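Local coordinates for 3-oxoacyl-[acyl-carrier-protein] synthase (Arabidopsis thaliana, PDB 2IX4) that catalyses the condensation steps of mitochondrial fatty acid synthesis, extending acyl chains by two carbons taken from malonyl-ACP, at residues G17-T20 / T21-L25; A134-C138 / E139-R143. All coordinates share one frame; numbering follows the deposited sequence. Where two conformers were deposited one is given.

Interaction 1: G17-T20 / T21-L25; sequences GVET and TWRRL
Thr20 and Arg24 lie one turn apart in the first turns of the alpha-helix 18-26, with Gly17 at its N-cap, in the N-terminal half of the thiolase-like fold. Their side chains run alongside each other and point the same way. With chi1 at -60° OG1 of Thr20 lies beside the backbone N, and CG2 falls anti to that nitrogen, on the flank where Arg24 CD passes at 4.1 Å. Closer still, Arg24 CG lies 3.4 Å from Thr20 O, the carbonyl that accepts Arg24 N. Arg24 NE forms a salt bridge with Glu29 OE1.

Thr21 packs back on the N-cap. Its amide reaches Gly17 O at 3.2 Å with an N-H...O angle of 162°, closing the first helical turn, and its CB is 3.4 Å from the same oxygen. OG1 lies 3.1 Å from Gly17 O and is hydrogen-bonded to Thr12 OG1, while the side chain rests on Met10 and Phe371, so this face of helix 18-26 packs on strand 3-12 and on helix 364-378.

On the exposed flank Arg23 crosses Glu19, carboxylate and guanidinium planes 44° apart. The opposite charges probably attract, but in the conformer given Glu19 OE2, near the guanidinium plane at its edge, stays 4.1 Å from Arg23 NE, beyond a salt bridge.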
loop_
_atom_site.group_PDB
_atom_site.type_symbol
_atom_site.label_atom_id
_atom_site.label_comp_id
_atom_site.label_asym_id
_atom_site.label_seq_id
_atom_site.Cartn_x
_atom_site.Cartn_y
_atom_site.Cartn_z
ATOM N N GLY A 17 18.869 7.354 14.457
ATOM C CA GLY A 17 19.658 6.203 14.894
ATOM C C GLY A 17 18.998 5.426 16.017
ATOM O O GLY A 17 18.301 6.004 16.857
ATOM N N VAL A 18 19.220 4.112 16.023
ATOM C CA VAL A 18 18.678 3.215 17.051
ATOM C C VAL A 18 19.218 3.558 18.446
ATOM O O VAL A 18 18.445 3.682 19.396
ATOM C CB VAL A 18 18.941 1.713 16.708
ATOM C CG1 VAL A 18 18.559 0.803 17.870
ATOM C CG2 VAL A 18 18.175 1.303 15.456
ATOM N N GLU A 19 20.537 3.727 18.549
ATOM C CA GLU A 19 21.197 4.041 19.820
ATOM C C GLU A 19 20.557 5.249 20.513
ATOM O O GLU A 19 20.127 5.151 21.666
ATOM C CB GLU A 19 22.698 4.270 19.603
ATOM C CG GLU A 19 23.555 4.212 20.876
ATOM C CD GLU A 19 23.655 5.545 21.614
ATOM O OE1 GLU A 19 23.751 6.604 20.949
ATOM O OE2 GLU A 19 23.653 5.532 22.868
ATOM N N THR A 20 20.478 6.368 19.797
ATOM C CA THR A 20 19.938 7.612 20.342
ATOM C C THR A 20 18.455 7.499 20.719
ATOM O O THR A 20 18.056 7.937 21.799
ATOM C CB THR A 20 20.181 8.802 19.376
ATOM O OG1 THR A 20 21.592 8.966 19.170
ATOM C CG2 THR A 20 19.617 10.101 19.946
ATOM N N THR A 21 17.656 6.909 19.833
ATOM C CA THR A 21 16.217 6.737 20.071
ATOM C C THR A 21 15.947 5.875 21.309
ATOM O O THR A 21 15.215 6.292 22.208
ATOM C CB THR A 21 15.503 6.145 18.829
ATOM O OG1 THR A 21 15.552 7.091 17.756
ATOM C CG2 THR A 21 14.039 5.810 19.132
ATOM N N TRP A 22 16.553 4.689 21.347
ATOM C CA TRP A 22 16.395 3.750 22.462
ATOM C C TRP A 22 16.871 4.308 23.811
ATOM O O TRP A 22 16.200 4.114 24.829
ATOM C CB TRP A 22 17.105 2.425 22.154
ATOM C CG TRP A 22 16.915 1.363 23.204
ATOM C CD1 TRP A 22 17.859 0.893 24.071
ATOM C CD2 TRP A 22 15.709 0.644 23.494
ATOM N NE1 TRP A 22 17.316 -0.075 24.880
ATOM C CE2 TRP A 22 15.998 -0.246 24.550
ATOM C CE3 TRP A 22 14.410 0.667 22.963
ATOM C CZ2 TRP A 22 15.037 -1.113 25.085
ATOM C CZ3 TRP A 22 13.454 -0.191 23.497
ATOM C CH2 TRP A 22 13.775 -1.069 24.548
ATOM N N ARG A 23 18.017 4.991 23.814
ATOM C CA ARG A 23 18.563 5.579 25.039
ATOM C C ARG A 23 17.601 6.610 25.622
ATOM O O ARG A 23 17.282 6.567 26.810
ATOM C CB ARG A 23 19.923 6.234 24.784
ATOM C CG ARG A 23 20.850 6.214 25.993
ATOM C CD ARG A 23 21.457 7.581 26.324
ATOM N NE ARG A 23 21.850 8.362 25.149
ATOM C CZ ARG A 23 21.391 9.578 24.862
ATOM N NH1 ARG A 23 20.521 10.182 25.666
ATOM N NH2 ARG A 23 21.813 10.202 23.769
ATOM N N ARG A 24 17.137 7.524 24.774
ATOM C CA ARG A 24 16.219 8.582 25.193
ATOM C C ARG A 24 14.838 8.051 25.582
ATOM O O ARG A 24 14.202 8.578 26.499
ATOM C CB ARG A 24 16.117 9.656 24.105
ATOM C CG ARG A 24 17.387 10.507 23.976
ATOM C CD ARG A 24 17.249 11.626 22.950
ATOM N NE ARG A 24 16.056 12.444 23.171
ATOM C CZ ARG A 24 15.662 13.443 22.383
ATOM N NH1 ARG A 24 16.367 13.774 21.306
ATOM N NH2 ARG A 24 14.556 14.119 22.675
ATOM N N LEU A 25 14.394 6.998 24.898
ATOM C CA LEU A 25 13.124 6.341 25.215
ATOM C C LEU A 25 13.149 5.750 26.624
ATOM O O LEU A 25 12.234 5.983 27.416
ATOM C CB LEU A 25 12.803 5.240 24.192
ATOM C CG LEU A 25 11.501 4.450 24.395
ATOM C CD1 LEU A 25 10.280 5.278 23.997
ATOM C CD2 LEU A 25 11.535 3.142 23.617
#

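Interaction 2: A134-C138 / E139-R143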
loop_
_atom_site.group_PDB
_atom_site.type_symbol
_atom_site.label_atom_id
_atom_site.label_comp_id
_atom_site.label_asym_id
_atom_site.label_seq_id
_atom_site.Cartn_x
_atom_site.Cartn_y
_atom_site.Cartn_z
ATOM N N ALA A 134 -1.507 21.958 -6.056
ATOM C CA ALA A 134 -2.883 22.457 -6.102
ATOM C C ALA A 134 -2.935 23.984 -6.072
ATOM O O ALA A 134 -3.836 24.596 -6.658
ATOM C CB ALA A 134 -3.695 21.870 -4.966
ATOM N N GLN A 135 -1.959 24.592 -5.397
ATOM C CA GLN A 135 -1.811 26.052 -5.369
ATOM C C GLN A 135 -1.544 26.610 -6.769
ATOM O O GLN A 135 -2.003 27.704 -7.104
ATOM C CB GLN A 135 -0.686 26.458 -4.408
ATOM C CG GLN A 135 -0.577 27.955 -4.143
ATOM C CD GLN A 135 0.726 28.346 -3.467
ATOM O OE1 GLN A 135 1.614 27.514 -3.269
ATOM N NE2 GLN A 135 0.848 29.619 -3.113
ATOM N N LEU A 136 -0.809 25.848 -7.581
ATOM C CA LEU A 136 -0.546 26.213 -8.977
ATOM C C LEU A 136 -1.833 26.280 -9.802
ATOM O O LEU A 136 -1.965 27.131 -10.680
ATOM C CB LEU A 136 0.454 25.247 -9.625
ATOM C CG LEU A 136 1.823 25.058 -8.965
ATOM C CD1 LEU A 136 2.637 24.024 -9.725
ATOM C CD2 LEU A 136 2.594 26.375 -8.865
ATOM N N ILE A 137 -2.776 25.383 -9.515
ATOM C CA ILE A 137 -4.097 25.433 -10.147
ATOM C C ILE A 137 -4.858 26.695 -9.721
ATOM O O ILE A 137 -5.371 27.427 -10.567
ATOM C CB ILE A 137 -4.940 24.160 -9.851
ATOM C CG1 ILE A 137 -4.249 22.911 -10.415
ATOM C CG2 ILE A 137 -6.355 24.297 -10.428
ATOM C CD1 ILE A 137 -4.856 21.590 -9.961
ATOM N N CYS A 138 -4.906 26.952 -8.414
ATOM C CA CYS A 138 -5.635 28.102 -7.868
ATOM C C CYS A 138 -5.088 29.439 -8.369
ATOM O O CYS A 138 -5.852 30.374 -8.624
ATOM C CB CYS A 138 -5.614 28.085 -6.336
ATOM S SG CYS A 138 -6.408 26.658 -5.559
ATOM N N GLU A 139 -3.767 29.516 -8.509
ATOM C CA GLU A 139 -3.090 30.760 -8.871
ATOM C C GLU A 139 -2.769 30.853 -10.364
ATOM O O GLU A 139 -2.179 31.839 -10.822
ATOM C CB GLU A 139 -1.823 30.936 -8.025
ATOM C CG GLU A 139 -2.110 31.080 -6.533
ATOM C CD GLU A 139 -0.868 31.301 -5.689
ATOM O OE1 GLU A 139 0.251 31.369 -6.246
ATOM O OE2 GLU A 139 -1.017 31.407 -4.453
ATOM N N LYS A 140 -3.180 29.827 -11.110
ATOM C CA LYS A 140 -2.936 29.714 -12.552
ATOM C C LYS A 140 -1.448 29.786 -12.906
ATOM O O LYS A 140 -1.034 30.592 -13.742
ATOM C CB LYS A 140 -3.757 30.737 -13.352
ATOM C CG LYS A 140 -5.241 30.411 -13.449
ATOM C CD LYS A 140 -6.062 31.119 -12.387
ATOM C CE LYS A 140 -6.511 32.502 -12.851
ATOM N NZ LYS A 140 -7.567 32.423 -13.896
ATOM N N ARG A 141 -0.657 28.937 -12.254
ATOM C CA ARG A 141 0.788 28.885 -12.469
ATOM C C ARG A 141 1.264 27.451 -12.726
ATOM O O ARG A 141 2.294 27.023 -12.197
ATOM C CB ARG A 141 1.534 29.494 -11.273
ATOM C CG ARG A 141 1.332 30.999 -11.086
ATOM C CD ARG A 141 2.164 31.557 -9.929
ATOM N NE ARG A 141 1.828 30.944 -8.642
ATOM C CZ ARG A 141 2.621 30.112 -7.969
ATOM N NH1 ARG A 141 3.818 29.782 -8.445
ATOM N NH2 ARG A 141 2.219 29.608 -6.807
ATOM N N LEU A 142 0.517 26.721 -13.555
ATOM C CA LEU A 142 0.771 25.295 -13.781
ATOM C C LEU A 142 2.059 24.986 -14.546
ATOM O O LEU A 142 2.554 23.864 -14.485
ATOM C CB LEU A 142 -0.425 24.624 -14.464
ATOM C CG LEU A 142 -1.475 23.971 -13.561
ATOM C CD1 LEU A 142 -2.650 23.480 -14.390
ATOM C CD2 LEU A 142 -0.881 22.827 -12.741
ATOM N N ARG A 143 2.591 25.980 -15.257
ATOM C CA ARG A 143 3.873 25.851 -15.961
ATOM C C ARG A 143 5.005 25.444 -15.012
ATOM O O ARG A 143 5.949 24.763 -15.420
ATOM C CB ARG A 143 4.222 27.169 -16.663
ATOM C CG ARG A 143 5.540 27.173 -17.428
ATOM C CD ARG A 143 6.108 28.586 -17.547
ATOM N NE ARG A 143 7.296 28.621 -18.401
ATOM C CZ ARG A 143 7.285 28.908 -19.700
ATOM N NH1 ARG A 143 6.146 29.202 -20.319
ATOM N NH2 ARG A 143 8.420 28.905 -20.386
#
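Helix 127-138 ends in a Schellman motif: Arg141 N reaches back to Leu136 O at 2.7 Å, nearly straight (170°) and on a carbonyl lone pair, while Lys140, at positive phi, turns the chain out of the helix. The other bond of the motif, Lys140 N to Ile137 O, is long at 3.3 Å, its donor standing well above the carbonyl plane.

This turn folds Arg141 back over Leu136. The two side chains cross at about a right angle, and CD2 of Leu136 lies over one face of the guanidinium, 3.6 Å from NH1. At the guanidinium edge Glu139 forms a salt bridge in which Arg141 NE and NH2 both grip OE1, NE on the anti lone pair and NH2 from above the carboxylate plane. The second oxygen, OE2, takes Gln135 NE2 at 2.9 Å, again from above that plane, with amide and carboxylate turned 75° apart; the extended Gln135 chain, CG anti to the backbone N (chi1 -171°), carries the amide there. Gln135 OE1 is meanwhile hydrogen-bonded to Ser44 OG, and a leucine here would probably leave Glu139 OE2 and that serine without their amide partner.

Further along the chain, Leu142 packs on the helix through one methyl, CD2, which lies 4.1 Å from Ile137 CG1.

In the fold
Both contacts are local, each within one helix or its end, and they mark distant parts of the subunit: their centres are 42 Å apart and their nearest atoms about 32 Å. The centre of interaction 1 is about 15 Å, and that of interaction 2 about 34 Å, from the centre of the chain. Interaction 1 packs on helix 364-378; the Trp22 side chain is about 12 Å from the bound potassium ion, whose ligands include Asn318 and Glu368. Interaction 2 lies at the dimer interface, where Lys140 forms a salt bridge with Glu48 of the second subunit and Ala134 meets its counterpart there. Both lie away from the hexanoic acid pocket around Cys179.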